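Local coordinates for protein chitinase (Paenibacillus sp. FPU-7, PDB 5GZT) that probably cleaves internal beta-1,4 linkages between N-acetylglucosamine units of chitin, as a multi-modular glycoside hydrolase family 18 enzyme of the bacterial cell surface, at residues Ser978-His982 with Gly1035-Ala1040; Ala1020-Arg1024 with Pro1050-Leu1055; Ala1023-Val1029 with Asn1083-Thr1089; Tyr1059-Thr1065 with Leu1077-Ala1082. The contacts are given in a common frame with arbitrary orientation. Numbering follows the deposited sequence.

Contact 1 (Ser978-His982 with Gly1035-Ala1040); sequences SKTAH and GLFQQA
Two irregular loops of a family 18 glycoside hydrolase domain meet at a type II beta turn, Gly1035 to Gln1038, which closes round the Thr980 hydroxyl. Residues 978-982 come after barrel strand 964-967. The loop of residues 1035-1040 comes after strand 1024-1026. A single backbone bridge pairs Lys979 with Gln1039, CA-CA 4.3 Å. Leu1036 (phi/psi -81/122) and Phe1037 (60/44) form the corners of the turn. Thr980 points toward it with chi1 in p. Its OG1 donates to Gly1035 O at 2.6 Å and accepts from Gln1038 N at 3.1 Å. The Thr980 backbone N donates to Gln1038 O at 3.0 Å. The polar ends of the turn are thus met by one residue. Gln1038 NE2 bonds within its own segment to Leu1036 O, 3.3 Å.

Beyond the turn, Phe1037 (chi1 m) brings its ring edge to Ala981, CE1 to CB 3.8 Å. The His982 ring lies obliquely to it, centroids 5.5 Å apart and planes at 83°. His982 NE2 is hydrogen-bonded to Asp1069 of strand 1065-1069, so this loop pair is tied to the four-stranded antiparallel sheet.

The exposed end is polar. Gln1039 (chi1 t, chi2 p) gives NE2 to Ser978 OG at 2.8 Å, and one water lies 2.7 Å from both Ser978 OG and Gln1039 OE1, donating to the latter.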
loop_
_atom_site.group_PDB
_atom_site.type_symbol
_atom_site.label_atom_id
_atom_site.label_comp_id
_atom_site.label_asym_id
_atom_site.label_seq_id
_atom_site.Cartn_x
_atom_site.Cartn_y
_atom_site.Cartn_z
ATOM N N SER B 978 6.794 19.819 -24.066
ATOM C CA SER B 978 5.973 20.956 -23.639
ATOM C C SER B 978 6.070 21.248 -22.157
ATOM O O SER B 978 5.620 22.290 -21.731
ATOM C CB SER B 978 4.511 20.710 -24.003
ATOM O OG SER B 978 4.048 19.508 -23.398
ATOM N N LYS B 979 6.645 20.333 -21.380
ATOM C CA LYS B 979 6.734 20.460 -19.955
ATOM C C LYS B 979 8.155 20.858 -19.582
ATOM O O LYS B 979 9.108 20.447 -20.215
ATOM C CB LYS B 979 6.344 19.130 -19.346
ATOM C CG LYS B 979 6.025 19.265 -17.877
ATOM C CD LYS B 979 5.264 18.059 -17.319
ATOM C CE LYS B 979 3.835 18.014 -17.867
ATOM N NZ LYS B 979 2.894 17.181 -17.072
ATOM N N THR B 980 8.314 21.703 -18.586
ATOM C CA THR B 980 9.633 22.213 -18.263
ATOM C C THR B 980 10.364 21.199 -17.326
ATOM O O THR B 980 9.722 20.369 -16.630
ATOM C CB THR B 980 9.573 23.576 -17.573
ATOM O OG1 THR B 980 9.020 23.409 -16.253
ATOM C CG2 THR B 980 8.761 24.566 -18.423
ATOM N N ALA B 981 11.692 21.351 -17.267
ATOM C CA ALA B 981 12.576 20.455 -16.476
ATOM C C ALA B 981 14.041 20.834 -16.684
ATOM O O ALA B 981 14.356 21.783 -17.451
ATOM C CB ALA B 981 12.309 18.976 -16.806
ATOM N N HIS B 982 14.945 20.162 -15.931
ATOM C CA HIS B 982 16.350 20.553 -15.961
ATOM C C HIS B 982 17.017 19.797 -17.129
ATOM O O HIS B 982 16.867 18.529 -17.242
ATOM C CB HIS B 982 17.009 20.147 -14.693
ATOM C CG HIS B 982 16.448 20.812 -13.476
ATOM N ND1 HIS B 982 16.519 22.175 -13.272
ATOM C CD2 HIS B 982 15.884 20.284 -12.358
ATOM C CE1 HIS B 982 15.972 22.469 -12.109
ATOM N NE2 HIS B 982 15.616 21.338 -11.518
ATOM N N GLY B 1035 7.745 28.250 -12.570
ATOM C CA GLY B 1035 7.805 27.564 -13.873
ATOM C C GLY B 1035 8.432 26.167 -13.886
ATOM O O GLY B 1035 8.414 25.512 -14.933
ATOM N N LEU B 1036 8.890 25.671 -12.726
ATOM C CA LEU B 1036 9.634 24.415 -12.662
ATOM C C LEU B 1036 8.715 23.220 -12.687
ATOM O O LEU B 1036 7.866 23.096 -11.816
ATOM C CB LEU B 1036 10.471 24.367 -11.388
ATOM C CG LEU B 1036 11.286 23.080 -11.152
ATOM C CD1 LEU B 1036 12.298 22.927 -12.279
ATOM C CD2 LEU B 1036 11.968 23.174 -9.767
ATOM N N PHE B 1037 8.897 22.347 -13.657
ATOM C CA PHE B 1037 8.070 21.142 -13.859
ATOM C C PHE B 1037 6.594 21.540 -14.088
ATOM O O PHE B 1037 5.676 20.913 -13.533
ATOM C CB PHE B 1037 8.204 20.087 -12.723
ATOM C CG PHE B 1037 9.646 19.702 -12.390
ATOM C CD1 PHE B 1037 10.522 19.238 -13.402
ATOM C CD2 PHE B 1037 10.114 19.740 -11.076
ATOM C CE1 PHE B 1037 11.837 18.865 -13.083
ATOM C CE2 PHE B 1037 11.428 19.370 -10.758
ATOM C CZ PHE B 1037 12.280 18.969 -11.765
ATOM N N GLN B 1038 6.399 22.568 -14.922
ATOM C CA GLN B 1038 5.064 23.040 -15.342
ATOM C C GLN B 1038 4.773 22.681 -16.793
ATOM O O GLN B 1038 5.664 22.696 -17.648
ATOM C CB GLN B 1038 4.952 24.557 -15.130
ATOM C CG GLN B 1038 5.029 24.952 -13.654
ATOM C CD GLN B 1038 4.084 24.161 -12.756
ATOM O OE1 GLN B 1038 2.889 24.103 -12.998
ATOM N NE2 GLN B 1038 4.630 23.548 -11.719
ATOM N N GLN B 1039 3.533 22.299 -17.050
ATOM C CA GLN B 1039 3.046 22.164 -18.427
ATOM C C GLN B 1039 3.117 23.561 -19.118
ATOM O O GLN B 1039 2.829 24.592 -18.504
ATOM C CB GLN B 1039 1.653 21.563 -18.394
ATOM C CG GLN B 1039 1.037 21.311 -19.756
ATOM C CD GLN B 1039 1.837 20.335 -20.608
ATOM O OE1 GLN B 1039 2.196 19.236 -20.155
ATOM N NE2 GLN B 1039 2.104 20.725 -21.863
ATOM N N ALA B 1040 3.638 23.607 -20.338
ATOM C CA ALA B 1040 3.838 24.882 -21.052
ATOM C C ALA B 1040 3.008 24.888 -22.344
ATOM O O ALA B 1040 2.618 23.834 -22.847
ATOM C CB ALA B 1040 5.294 25.145 -21.356
HETATM O O HOH W 1 3.380 17.438 -21.830
#

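Contact 2 (Ala1020-Arg1024 with Pro1050-Leu1055); sequences AFYAR and PTYNDL
A capping box starts helix 1052-1058, and the backbone just before and at the helix start is bonded to the link between barrel strand 1015-1020 and strand 1024-1026. This places the helix beside the family 18 barrel. Thr1051 is the N-cap, with phi/psi -84/167 and chi1 in p. Its OG1 accepts from Asp1054 N at 3.1 Å. Thr1051 N donates to Asp1054 OD2 at 3.2 Å, the reciprocal bond of the capping box. Leu1055 N then bonds to Thr1051 O at 2.9 Å in the first helical turn.

The other segment is extended at Tyr1022 and Ala1023. A single backbone bridge joins Tyr1022 to Thr1051, CA-CA 3.9 Å. Two hydrogen bonds flank it. Tyr1052 N donates to Phe1021 O at 2.9 Å, and Ala1023 N donates to Pro1050 O at 2.7 Å, nearly straight at 171°. The first of these bonds occupies an amide at the start of the helix.

Phe1021 (chi1 m) leads away and stacks on Phe1113. Tyr1022 (chi1 p) also turns its ring away, and its OH bonds to Asp971. Ala1023 points toward the helix. Its CB lies 4.2 Å from Pro1050 CG and 4.3 Å from Leu1055 CD2.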
loop_
_atom_site.group_PDB
_atom_site.type_symbol
_atom_site.label_atom_id
_atom_site.label_comp_id
_atom_site.label_asym_id
_atom_site.label_seq_id
_atom_site.Cartn_x
_atom_site.Cartn_y
_atom_site.Cartn_z
ATOM N N ALA B 1020 27.481 22.076 -19.897
ATOM C CA ALA B 1020 26.997 22.769 -21.105
ATOM C C ALA B 1020 27.081 24.265 -20.838
ATOM O O ALA B 1020 26.483 24.763 -19.861
ATOM C CB ALA B 1020 25.568 22.413 -21.345
ATOM N N PHE B 1021 27.720 24.998 -21.734
ATOM C CA PHE B 1021 27.813 26.461 -21.602
ATOM C C PHE B 1021 26.677 27.187 -22.383
ATOM O O PHE B 1021 26.861 28.295 -22.891
ATOM C CB PHE B 1021 29.152 26.945 -22.080
ATOM C CG PHE B 1021 30.316 26.630 -21.166
ATOM C CD1 PHE B 1021 30.223 25.774 -20.054
ATOM C CD2 PHE B 1021 31.546 27.180 -21.451
ATOM C CE1 PHE B 1021 31.352 25.493 -19.297
ATOM C CE2 PHE B 1021 32.659 26.925 -20.657
ATOM C CZ PHE B 1021 32.547 26.091 -19.575
ATOM N N TYR B 1022 25.547 26.532 -22.522
ATOM C CA TYR B 1022 24.396 27.099 -23.206
ATOM C C TYR B 1022 23.176 26.612 -22.482
ATOM O O TYR B 1022 23.206 25.555 -21.797
ATOM C CB TYR B 1022 24.303 26.695 -24.699
ATOM C CG TYR B 1022 24.200 25.190 -24.944
ATOM C CD1 TYR B 1022 25.368 24.371 -25.036
ATOM C CD2 TYR B 1022 22.980 24.574 -25.078
ATOM C CE1 TYR B 1022 25.290 22.991 -25.236
ATOM C CE2 TYR B 1022 22.895 23.188 -25.279
ATOM C CZ TYR B 1022 24.054 22.407 -25.353
ATOM O OH TYR B 1022 23.896 21.058 -25.558
ATOM N N ALA B 1023 22.062 27.299 -22.750
ATOM C CA ALA B 1023 20.769 26.964 -22.161
ATOM C C ALA B 1023 19.774 26.359 -23.090
ATOM O O ALA B 1023 19.899 26.397 -24.303
ATOM C CB ALA B 1023 20.170 28.221 -21.566
ATOM N N ARG B 1024 18.742 25.802 -22.491
ATOM C CA ARG B 1024 17.489 25.458 -23.191
ATOM C C ARG B 1024 16.358 26.039 -22.375
ATOM O O ARG B 1024 16.581 26.556 -21.294
ATOM C CB ARG B 1024 17.330 23.957 -23.378
ATOM C CG ARG B 1024 18.356 23.386 -24.366
ATOM C CD ARG B 1024 18.164 21.883 -24.560
ATOM N NE ARG B 1024 19.192 21.390 -25.465
ATOM C CZ ARG B 1024 19.203 21.579 -26.795
ATOM N NH1 ARG B 1024 18.184 22.146 -27.441
ATOM N NH2 ARG B 1024 20.235 21.152 -27.504
ATOM N N PRO B 1050 20.272 29.826 -26.408
ATOM C CA PRO B 1050 21.225 30.857 -25.973
ATOM C C PRO B 1050 22.462 30.372 -25.211
ATOM O O PRO B 1050 22.415 29.526 -24.321
ATOM C CB PRO B 1050 20.409 31.739 -25.016
ATOM C CG PRO B 1050 19.271 30.909 -24.600
ATOM C CD PRO B 1050 19.005 29.912 -25.686
ATOM N N THR B 1051 23.562 30.987 -25.500
ATOM C CA THR B 1051 24.770 30.630 -24.851
ATOM C C THR B 1051 24.838 31.358 -23.537
ATOM O O THR B 1051 24.051 32.318 -23.300
ATOM C CB THR B 1051 25.931 31.123 -25.683
ATOM O OG1 THR B 1051 25.844 32.538 -25.844
ATOM C CG2 THR B 1051 25.896 30.489 -27.065
ATOM N N TYR B 1052 25.763 30.961 -22.674
ATOM C CA TYR B 1052 25.962 31.714 -21.450
ATOM C C TYR B 1052 26.194 33.220 -21.781
ATOM O O TYR B 1052 25.651 34.102 -21.091
ATOM C CB TYR B 1052 27.081 31.169 -20.608
ATOM C CG TYR B 1052 27.185 31.801 -19.226
ATOM C CD1 TYR B 1052 26.302 31.422 -18.208
ATOM C CD2 TYR B 1052 28.191 32.757 -18.936
ATOM C CE1 TYR B 1052 26.397 31.982 -16.928
ATOM C CE2 TYR B 1052 28.300 33.313 -17.664
ATOM C CZ TYR B 1052 27.399 32.918 -16.665
ATOM O OH TYR B 1052 27.500 33.428 -15.399
ATOM N N ASN B 1053 26.934 33.525 -22.837
ATOM C CA ASN B 1053 27.121 34.939 -23.193
ATOM C C ASN B 1053 25.764 35.644 -23.498
ATOM O O ASN B 1053 25.576 36.805 -23.204
ATOM C CB ASN B 1053 27.891 35.073 -24.490
ATOM C CG ASN B 1053 29.252 34.481 -24.452
ATOM O OD1 ASN B 1053 30.089 34.731 -23.548
ATOM N ND2 ASN B 1053 29.541 33.747 -25.514
ATOM N N ASP B 1054 24.875 34.968 -24.226
ATOM C CA ASP B 1054 23.565 35.493 -24.424
ATOM C C ASP B 1054 22.876 35.692 -23.059
ATOM O O ASP B 1054 22.204 36.725 -22.846
ATOM C CB ASP B 1054 22.707 34.594 -25.297
ATOM C CG ASP B 1054 23.243 34.450 -26.714
ATOM O OD1 ASP B 1054 23.988 35.335 -27.114
ATOM O OD2 ASP B 1054 22.936 33.433 -27.400
ATOM N N LEU B 1055 23.040 34.733 -22.138
ATOM C CA LEU B 1055 22.389 34.834 -20.864
ATOM C C LEU B 1055 22.864 36.092 -20.200
ATOM O O LEU B 1055 22.028 36.859 -19.650
ATOM C CB LEU B 1055 22.597 33.622 -19.946
ATOM C CG LEU B 1055 22.040 32.284 -20.396
ATOM C CD1 LEU B 1055 22.254 31.285 -19.259
ATOM C CD2 LEU B 1055 20.563 32.419 -20.739
#

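Contact 3 (Ala1023-Val1029 with Asn1083-Thr1089); sequences ARGWVNV and NGGTFIT
Trp1026 lays its indole beside strand 1086-1089, with CZ3 3.7 Å from Thr1089 CG2 and CE3 3.7 Å from Phe1087 CD1. The Trp1026 and Phe1087 rings meet rim to rim, planes at 46°. Trp1026 has chi1 m; Phe1087 has chi1 t.

Strands 1024-1026 and 1086-1089 are antiparallel, their axes 4.7 Å apart at 160°. Arg1024 with Thr1089 is a hydrogen-bonded pair: Arg1024 N to Thr1089 O is 3.0 Å, and Thr1089 N to Arg1024 O is 2.9 Å. Trp1026 with Phe1087 is the next: Trp1026 N to Phe1087 O is 2.9 Å, and Phe1087 N to Trp1026 O is 3.0 Å. Between them Gly1025 and Ile1088 form a non-hydrogen-bonded pair. A CB on Gly1025 would hit Ile1088 CD1.

The regular ladder ends at the Trp1026-Phe1087 pair. Beyond it Asn1028 turns to phi/psi 51/55, and its N bonds to Asn1083 O at 2.8 Å. Val1029 N bonds to Gly1085 O at 2.8 Å. Gly1084 and Gly1085 have positive phi and leave no room for side chains here.

Arg1024 also forms a salt bridge with Asp971. Strand 1024-1026 is an outer strand of the four-stranded antiparallel sheet; strand 1074-1079 flanks 1086-1089 on its other edge.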
loop_
_atom_site.group_PDB
_atom_site.type_symbol
_atom_site.label_atom_id
_atom_site.label_comp_id
_atom_site.label_asym_id
_atom_site.label_seq_id
_atom_site.Cartn_x
_atom_site.Cartn_y
_atom_site.Cartn_z
ATOM N N ALA B 1023 22.062 27.299 -22.750
ATOM C CA ALA B 1023 20.769 26.964 -22.161
ATOM C C ALA B 1023 19.774 26.359 -23.090
ATOM O O ALA B 1023 19.899 26.397 -24.303
ATOM C CB ALA B 1023 20.170 28.221 -21.566
ATOM N N ARG B 1024 18.742 25.802 -22.491
ATOM C CA ARG B 1024 17.489 25.458 -23.191
ATOM C C ARG B 1024 16.358 26.039 -22.375
ATOM O O ARG B 1024 16.581 26.556 -21.294
ATOM C CB ARG B 1024 17.330 23.957 -23.378
ATOM C CG ARG B 1024 18.356 23.386 -24.366
ATOM C CD ARG B 1024 18.164 21.883 -24.560
ATOM N NE ARG B 1024 19.192 21.390 -25.465
ATOM C CZ ARG B 1024 19.203 21.579 -26.795
ATOM N NH1 ARG B 1024 18.184 22.146 -27.441
ATOM N NH2 ARG B 1024 20.235 21.152 -27.504
ATOM N N GLY B 1025 15.156 26.051 -22.916
ATOM C CA GLY B 1025 14.080 26.817 -22.261
ATOM C C GLY B 1025 12.719 26.649 -22.919
ATOM O O GLY B 1025 12.615 25.931 -23.905
ATOM N N TRP B 1026 11.665 27.218 -22.299
ATOM C CA TRP B 1026 10.308 27.153 -22.836
ATOM C C TRP B 1026 9.625 28.513 -22.630
ATOM O O TRP B 1026 9.950 29.233 -21.689
ATOM C CB TRP B 1026 9.444 26.067 -22.155
ATOM C CG TRP B 1026 9.860 24.690 -22.358
ATOM C CD1 TRP B 1026 9.365 23.770 -23.255
ATOM C CD2 TRP B 1026 10.888 24.037 -21.632
ATOM N NE1 TRP B 1026 10.058 22.570 -23.127
ATOM C CE2 TRP B 1026 11.002 22.721 -22.142
ATOM C CE3 TRP B 1026 11.762 24.460 -20.628
ATOM C CZ2 TRP B 1026 11.950 21.823 -21.671
ATOM C CZ3 TRP B 1026 12.703 23.562 -20.151
ATOM C CH2 TRP B 1026 12.776 22.251 -20.667
ATOM N N VAL B 1027 8.657 28.829 -23.510
ATOM C CA VAL B 1027 7.797 30.045 -23.371
ATOM C C VAL B 1027 6.392 29.587 -22.977
ATOM O O VAL B 1027 6.098 28.365 -22.989
ATOM C CB VAL B 1027 7.781 30.910 -24.667
ATOM C CG1 VAL B 1027 9.107 31.658 -24.834
ATOM C CG2 VAL B 1027 7.471 30.104 -25.925
ATOM N N ASN B 1028 5.510 30.545 -22.614
ATOM C CA ASN B 1028 4.153 30.240 -22.119
ATOM C C ASN B 1028 4.196 29.229 -21.003
ATOM O O ASN B 1028 3.603 28.142 -21.081
ATOM C CB ASN B 1028 3.245 29.717 -23.225
ATOM C CG ASN B 1028 2.978 30.766 -24.316
ATOM O OD1 ASN B 1028 2.868 31.962 -24.046
ATOM N ND2 ASN B 1028 2.892 30.302 -25.565
ATOM N N VAL B 1029 4.969 29.569 -19.982
ATOM C CA VAL B 1029 5.118 28.697 -18.843
ATOM C C VAL B 1029 4.383 29.344 -17.657
ATOM O O VAL B 1029 4.731 30.471 -17.231
ATOM C CB VAL B 1029 6.605 28.449 -18.491
ATOM C CG1 VAL B 1029 6.695 27.569 -17.240
ATOM C CG2 VAL B 1029 7.331 27.803 -19.669
ATOM N N ASN B 1083 7.308 35.899 -22.365
ATOM C CA ASN B 1083 6.477 35.430 -23.504
ATOM C C ASN B 1083 5.495 34.473 -22.956
ATOM O O ASN B 1083 5.554 33.277 -23.212
ATOM C CB ASN B 1083 7.295 34.715 -24.590
ATOM C CG ASN B 1083 7.767 35.641 -25.661
ATOM O OD1 ASN B 1083 7.014 36.007 -26.548
ATOM N ND2 ASN B 1083 9.026 36.013 -25.600
ATOM N N GLY B 1084 4.602 35.004 -22.148
ATOM C CA GLY B 1084 3.584 34.170 -21.497
ATOM C C GLY B 1084 4.118 33.462 -20.262
ATOM O O GLY B 1084 3.399 32.577 -19.686
ATOM N N GLY B 1085 5.317 33.916 -19.828
ATOM C CA GLY B 1085 6.191 33.167 -18.882
ATOM C C GLY B 1085 7.314 32.354 -19.576
ATOM O O GLY B 1085 7.019 31.410 -20.297
ATOM N N THR B 1086 8.575 32.736 -19.336
ATOM C CA THR B 1086 9.786 32.064 -19.900
ATOM C C THR B 1086 10.696 31.426 -18.789
ATOM O O THR B 1086 11.087 32.076 -17.819
ATOM C CB THR B 1086 10.570 33.026 -20.825
ATOM O OG1 THR B 1086 9.751 33.281 -21.959
ATOM C CG2 THR B 1086 11.900 32.421 -21.330
ATOM N N PHE B 1087 10.942 30.120 -18.962
ATOM C CA PHE B 1087 11.712 29.292 -18.037
ATOM C C PHE B 1087 12.969 28.857 -18.757
ATOM O O PHE B 1087 12.867 28.291 -19.843
ATOM C CB PHE B 1087 10.896 28.034 -17.694
ATOM C CG PHE B 1087 11.616 27.064 -16.803
ATOM C CD1 PHE B 1087 12.410 26.029 -17.358
ATOM C CD2 PHE B 1087 11.493 27.141 -15.433
ATOM C CE1 PHE B 1087 13.082 25.126 -16.533
ATOM C CE2 PHE B 1087 12.160 26.230 -14.601
ATOM C CZ PHE B 1087 12.968 25.220 -15.154
ATOM N N ILE B 1088 14.117 29.050 -18.123
ATOM C CA ILE B 1088 15.436 28.732 -18.714
ATOM C C ILE B 1088 16.184 27.703 -17.825
ATOM O O ILE B 1088 16.260 27.897 -16.646
ATOM C CB ILE B 1088 16.304 30.006 -18.844
ATOM C CG1 ILE B 1088 15.631 31.048 -19.736
ATOM C CG2 ILE B 1088 17.684 29.712 -19.433
ATOM C CD1 ILE B 1088 15.270 30.587 -21.157
ATOM N N THR B 1089 16.795 26.691 -18.431
ATOM C CA THR B 1089 17.570 25.660 -17.718
ATOM C C THR B 1089 18.943 25.600 -18.319
ATOM O O THR B 1089 19.096 25.538 -19.561
ATOM C CB THR B 1089 16.864 24.312 -17.770
ATOM O OG1 THR B 1089 17.751 23.270 -17.363
ATOM C CG2 THR B 1089 16.243 24.021 -19.158
#

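Contact 4 (Tyr1059-Thr1065 with Leu1077-Ala1082); sequences YFDKGYT and LYNPDA
An asparagine methylene sits squarely over a tyrosine ring. Asn1079 CB lies 3.4 Å from the centroid of the Tyr1064 ring, 17° off its normal, a CH-pi contact. Asn1079 has chi1 t and Tyr1064 chi1 m. Asn1079 OD1 accepts from Asp1081 N at 2.8 Å, an Asx turn within the type I turn Asn1079 to Ala1082.

Thr1065 and Tyr1078 form an antiparallel hydrogen-bonded pair: Thr1065 N to Tyr1078 O is 2.8 Å, and Tyr1078 N to Thr1065 O is 2.9 Å. Before it, a type II turn runs from Tyr1059 to Lys1062. Gly1063 follows at phi/psi 85/6, where a CB would clash with Asn1079 ND2. Leu1077 fills the apolar side: its CD2 is 3.6 Å from the ring edge at Phe1060 CE1 and 4.2 Å from Tyr1059 CB, and its CB is 3.9 Å from Tyr1064 CD1.

This is the open end of a beta hairpin, strands 1065-1069 and 1074-1079, in the small antiparallel sheet inserted in the family 18 barrel domain.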
loop_
_atom_site.group_PDB
_atom_site.type_symbol
_atom_site.label_atom_id
_atom_site.label_comp_id
_atom_site.label_asym_id
_atom_site.label_seq_id
_atom_site.Cartn_x
_atom_site.Cartn_y
_atom_site.Cartn_z
ATOM N N TYR B 1059 19.532 38.270 -20.492
ATOM C CA TYR B 1059 18.569 37.557 -19.600
ATOM C C TYR B 1059 18.747 37.897 -18.137
ATOM O O TYR B 1059 17.806 38.298 -17.426
ATOM C CB TYR B 1059 18.706 36.039 -19.740
ATOM C CG TYR B 1059 18.134 35.474 -20.991
ATOM C CD1 TYR B 1059 18.790 35.624 -22.202
ATOM C CD2 TYR B 1059 16.947 34.774 -20.959
ATOM C CE1 TYR B 1059 18.247 35.091 -23.366
ATOM C CE2 TYR B 1059 16.387 34.263 -22.122
ATOM C CZ TYR B 1059 17.055 34.412 -23.303
ATOM O OH TYR B 1059 16.483 33.869 -24.422
ATOM N N PHE B 1060 19.978 37.765 -17.684
ATOM C CA PHE B 1060 20.297 38.110 -16.315
ATOM C C PHE B 1060 19.889 39.572 -16.003
ATOM O O PHE B 1060 20.322 40.529 -16.697
ATOM C CB PHE B 1060 21.789 37.871 -15.993
ATOM C CG PHE B 1060 22.248 36.389 -16.048
ATOM C CD1 PHE B 1060 21.339 35.294 -15.898
ATOM C CD2 PHE B 1060 23.614 36.098 -16.246
ATOM C CE1 PHE B 1060 21.806 33.971 -15.960
ATOM C CE2 PHE B 1060 24.073 34.783 -16.296
ATOM C CZ PHE B 1060 23.171 33.726 -16.156
ATOM N N ASP B 1061 19.060 39.705 -14.958
ATOM C CA ASP B 1061 18.542 41.007 -14.473
ATOM C C ASP B 1061 17.773 41.792 -15.545
ATOM O O ASP B 1061 17.897 42.998 -15.646
ATOM C CB ASP B 1061 19.670 41.870 -13.930
ATOM C CG ASP B 1061 20.532 41.145 -12.958
ATOM O OD1 ASP B 1061 19.979 40.527 -12.029
ATOM O OD2 ASP B 1061 21.769 41.190 -13.122
ATOM N N LYS B 1062 17.025 41.067 -16.365
ATOM C CA LYS B 1062 16.181 41.628 -17.397
ATOM C C LYS B 1062 14.849 41.020 -17.183
ATOM O O LYS B 1062 14.222 40.540 -18.111
ATOM C CB LYS B 1062 16.657 41.262 -18.787
ATOM C CG LYS B 1062 17.193 42.407 -19.578
ATOM C CD LYS B 1062 18.550 42.863 -19.094
ATOM C CE LYS B 1062 19.283 43.358 -20.336
ATOM N NZ LYS B 1062 20.637 43.829 -19.964
ATOM N N GLY B 1063 14.414 41.024 -15.930
ATOM C CA GLY B 1063 13.117 40.466 -15.596
ATOM C C GLY B 1063 13.155 38.974 -15.358
ATOM O O GLY B 1063 12.101 38.372 -15.169
ATOM N N TYR B 1064 14.366 38.385 -15.363
ATOM C CA TYR B 1064 14.544 36.970 -15.085
ATOM C C TYR B 1064 15.066 36.956 -13.682
ATOM O O TYR B 1064 16.021 37.681 -13.343
ATOM C CB TYR B 1064 15.546 36.291 -16.079
ATOM C CG TYR B 1064 14.915 36.016 -17.418
ATOM C CD1 TYR B 1064 14.185 34.840 -17.637
ATOM C CD2 TYR B 1064 14.989 36.951 -18.464
ATOM C CE1 TYR B 1064 13.550 34.588 -18.864
ATOM C CE2 TYR B 1064 14.386 36.693 -19.697
ATOM C CZ TYR B 1064 13.644 35.541 -19.893
ATOM O OH TYR B 1064 12.993 35.337 -21.108
ATOM N N THR B 1065 14.468 36.081 -12.880
ATOM C CA THR B 1065 15.023 35.747 -11.567
ATOM C C THR B 1065 15.652 34.331 -11.587
ATOM O O THR B 1065 15.080 33.379 -12.190
ATOM C CB THR B 1065 13.931 35.815 -10.473
ATOM O OG1 THR B 1065 13.182 37.037 -10.644
ATOM C CG2 THR B 1065 14.539 35.741 -9.077
ATOM N N LEU B 1077 16.048 30.021 -14.547
ATOM C CA LEU B 1077 15.611 31.407 -14.626
ATOM C C LEU B 1077 14.123 31.343 -14.891
ATOM O O LEU B 1077 13.703 30.475 -15.645
ATOM C CB LEU B 1077 16.295 32.141 -15.776
ATOM C CG LEU B 1077 17.578 32.935 -15.562
ATOM C CD1 LEU B 1077 18.412 32.562 -14.380
ATOM C CD2 LEU B 1077 18.415 33.000 -16.837
ATOM N N TYR B 1078 13.353 32.261 -14.276
ATOM C CA TYR B 1078 11.950 32.494 -14.652
ATOM C C TYR B 1078 11.713 34.009 -14.834
ATOM O O TYR B 1078 12.326 34.885 -14.149
ATOM C CB TYR B 1078 10.973 31.863 -13.642
ATOM C CG TYR B 1078 9.524 31.858 -14.134
ATOM C CD1 TYR B 1078 9.146 31.058 -15.193
ATOM C CD2 TYR B 1078 8.539 32.689 -13.551
ATOM C CE1 TYR B 1078 7.870 31.078 -15.698
ATOM C CE2 TYR B 1078 7.218 32.690 -14.046
ATOM C CZ TYR B 1078 6.891 31.891 -15.120
ATOM O OH TYR B 1078 5.609 31.814 -15.644
ATOM N N ASN B 1079 10.921 34.311 -15.844
ATOM C CA ASN B 1079 10.493 35.699 -16.124
ATOM C C ASN B 1079 8.995 35.566 -16.449
ATOM O O ASN B 1079 8.627 35.097 -17.526
ATOM C CB ASN B 1079 11.280 36.348 -17.268
ATOM C CG ASN B 1079 10.840 37.802 -17.558
ATOM O OD1 ASN B 1079 9.728 38.210 -17.232
ATOM N ND2 ASN B 1079 11.735 38.585 -18.158
ATOM N N PRO B 1080 8.118 35.948 -15.494
ATOM C CA PRO B 1080 6.661 35.828 -15.756
ATOM C C PRO B 1080 6.206 36.677 -16.978
ATOM O O PRO B 1080 5.261 36.304 -17.729
ATOM C CB PRO B 1080 6.015 36.304 -14.439
ATOM C CG PRO B 1080 7.107 36.887 -13.580
ATOM C CD PRO B 1080 8.438 36.731 -14.286
ATOM N N ASP B 1081 6.943 37.750 -17.240
ATOM C CA ASP B 1081 6.531 38.709 -18.259
ATOM C C ASP B 1081 6.989 38.452 -19.696
ATOM O O ASP B 1081 6.442 39.080 -20.609
ATOM C CB ASP B 1081 6.962 40.108 -17.795
ATOM C CG ASP B 1081 6.366 40.462 -16.422
ATOM O OD1 ASP B 1081 5.242 39.989 -16.081
ATOM O OD2 ASP B 1081 7.040 41.182 -15.679
ATOM N N ALA B 1082 7.942 37.545 -19.924
ATOM C CA ALA B 1082 8.670 37.566 -21.200
ATOM C C ALA B 1082 7.853 37.110 -22.390
ATOM O O ALA B 1082 7.712 37.878 -23.350
ATOM C CB ALA B 1082 9.975 36.805 -21.107
HETATM O O HOH W 2 9.943 40.178 -14.544
#

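All four contacts belong to the second family 18 domain and gather round its antiparallel sheet, ordered 1024-1026, 1086-1089, 1074-1079, 1065-1069. This sheet is inserted between barrel strands 1015-1020 and 1110-1114. Contact 3 joins the first two strands, and contact 4 joins the last two; their centres are 9 Å apart. Contact 4 falls between the segments of contact 3 in sequence. Contact 2 shares Ala1023 and Arg1024 with contact 3 and sets helix 1052-1058 at the barrel side. Contact 1 has its centre 8 Å from contact 3 and 18 Å from contact 2. Contacts 3 and 4 hold the inserted sheet together, while contacts 1 and 2 join the insertion to the loops that leave barrel strands 964-967 and 1015-1020.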